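Local atomic coordinates of RsfP (Uncultured bacterium, PDB entry 4GLJ), a protein that probably catalyses the phosphorolysis of methylthioadenosine to adenine and methylthioribose 1-phosphate, and also binds the dye rhodamine B. Residues N55-A60 with Q255-I260. Residues are numbered along the deposited sequence; the frame is centred on the assembly and turned at random.
Sequences NGVTVA and QAVALI
No ring, amide or carboxylate takes part where Val57 and Val59 meet Val257; the contact has no flat faces or edges and is made by branched methyl groups, with no hydrogen bond across it. From the helix, Val257 puts its CG1 methyl against both strand valines. Its nearer partner is Val59, whose CG2 comes within 3.5 Å of Val257 CG1, the two methyls meeting end-on. The second methyl of the helix residue joins more loosely, Val257 CG2 lying 4.0 Å from Val59 CG2. Val57 meets Val257 differently: its side chain lies alongside that of Val257, pointing the other way, which brings Val57 CG1 to 3.8 Å from Val257 CG1. In Val257 the touching methyl is the branch swung opposite the backbone N (chi1 169°), which carries it out from the helix to the strand. The interface is small, 129 Å² summed over both sides, but Val59 and Val257 are buried.

Between the two strand valines, the side chain of Thr58 starts off away from the helix, and its OG1 is hydrogen-bonded to OE2 of Glu53. Asn55 and Gly56, both with positive phi, form the type I' beta turn of the hairpin that pairs strand 49-54 with strand 57-63. Helix 237-263 packs on one side of the central sheet of the phosphorylase fold: Val257 also touches Leu54 of strand 49-54, while Ile260 extends the apolar layer to Ile16 of strand 16-20, which runs parallel to strand 57-63. Ala256 and Leu259 turn to helix 145-157, meeting Ala154 and Ile150.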
loop_
_atom_site.group_PDB
_atom_site.type_symbol
_atom_site.label_atom_id
_atom_site.label_comp_id
_atom_site.label_asym_id
_atom_site.label_seq_id
_atom_site.Cartn_x
_atom_site.Cartn_y
_atom_site.Cartn_z
ATOM N N ASN A 55 17.143 25.584 29.217
ATOM C CA ASN A 55 16.828 26.066 30.567
ATOM C C ASN A 55 16.818 24.979 31.657
ATOM O O ASN A 55 15.882 24.866 32.454
ATOM C CB ASN A 55 15.494 26.828 30.597
ATOM C CG ASN A 55 15.373 27.882 29.488
ATOM O OD1 ASN A 55 15.855 27.704 28.358
ATOM N ND2 ASN A 55 14.683 28.971 29.797
ATOM N N GLY A 56 17.860 24.170 31.712
ATOM C CA GLY A 56 17.904 23.143 32.725
ATOM C C GLY A 56 16.995 21.953 32.527
ATOM O O GLY A 56 17.095 20.982 33.294
ATOM N N VAL A 57 16.109 21.999 31.515
ATOM C CA VAL A 57 15.289 20.849 31.158
ATOM C C VAL A 57 16.074 19.978 30.153
ATOM O O VAL A 57 16.485 20.476 29.120
ATOM C CB VAL A 57 13.992 21.273 30.430
ATOM C CG1 VAL A 57 13.152 20.044 30.050
ATOM C CG2 VAL A 57 13.186 22.280 31.241
ATOM N N THR A 58 16.293 18.707 30.466
ATOM C CA THR A 58 17.002 17.786 29.568
ATOM C C THR A 58 16.083 17.379 28.414
ATOM O O THR A 58 14.941 16.963 28.645
ATOM C CB THR A 58 17.469 16.532 30.346
ATOM O OG1 THR A 58 18.414 16.954 31.329
ATOM C CG2 THR A 58 18.139 15.509 29.436
ATOM N N VAL A 59 16.564 17.533 27.181
ATOM C CA VAL A 59 15.778 17.167 25.987
ATOM C C VAL A 59 16.666 16.237 25.147
ATOM O O VAL A 59 17.883 16.425 25.124
ATOM C CB VAL A 59 15.496 18.440 25.190
ATOM C CG1 VAL A 59 14.735 18.096 23.967
ATOM C CG2 VAL A 59 14.665 19.428 26.020
ATOM N N ALA A 60 16.071 15.224 24.502
ATOM C CA ALA A 60 16.782 14.393 23.512
ATOM C C ALA A 60 16.428 14.890 22.096
ATOM O O ALA A 60 15.252 15.111 21.789
ATOM C CB ALA A 60 16.361 12.933 23.672
ATOM N N GLN A 255 9.835 27.169 23.412
ATOM C CA GLN A 255 8.608 27.433 24.162
ATOM C C GLN A 255 7.840 26.181 24.557
ATOM O O GLN A 255 7.331 26.102 25.682
ATOM C CB GLN A 255 7.703 28.383 23.380
ATOM C CG GLN A 255 8.256 29.795 23.136
ATOM C CD GLN A 255 8.676 30.539 24.401
ATOM O OE1 GLN A 255 8.116 30.379 25.474
ATOM N NE2 GLN A 255 9.710 31.318 24.267
ATOM N N ALA A 256 7.789 25.175 23.656
ATOM C CA ALA A 256 7.061 23.953 23.896
ATOM C C ALA A 256 7.731 23.077 24.950
ATOM O O ALA A 256 7.044 22.543 25.813
ATOM C CB ALA A 256 6.893 23.135 22.572
ATOM N N VAL A 257 9.063 22.992 24.917
ATOM C CA VAL A 257 9.762 22.231 25.915
ATOM C C VAL A 257 9.454 22.840 27.328
ATOM O O VAL A 257 9.119 22.127 28.298
ATOM C CB VAL A 257 11.286 22.208 25.646
ATOM C CG1 VAL A 257 12.020 21.642 26.845
ATOM C CG2 VAL A 257 11.645 21.409 24.373
ATOM N N ALA A 258 9.463 24.165 27.392
ATOM C CA ALA A 258 9.161 24.839 28.656
ATOM C C ALA A 258 7.774 24.432 29.179
ATOM O O ALA A 258 7.639 24.074 30.342
ATOM C CB ALA A 258 9.311 26.359 28.537
ATOM N N LEU A 259 6.771 24.453 28.320
ATOM C CA LEU A 259 5.425 24.136 28.737
ATOM C C LEU A 259 5.246 22.677 29.133
ATOM O O LEU A 259 4.492 22.379 30.072
ATOM C CB LEU A 259 4.449 24.495 27.620
ATOM C CG LEU A 259 4.353 26.012 27.428
ATOM C CD1 LEU A 259 3.665 26.403 26.121
ATOM C CD2 LEU A 259 3.671 26.692 28.610
ATOM N N ILE A 260 5.895 21.765 28.386
ATOM C CA ILE A 260 5.752 20.373 28.696
ATOM C C ILE A 260 6.404 20.135 30.059
ATOM O O ILE A 260 5.858 19.394 30.883
ATOM C CB ILE A 260 6.439 19.497 27.636
ATOM C CG1 ILE A 260 5.701 19.648 26.260
ATOM C CG2 ILE A 260 6.564 18.071 28.119
ATOM C CD1 ILE A 260 6.484 18.941 25.153
#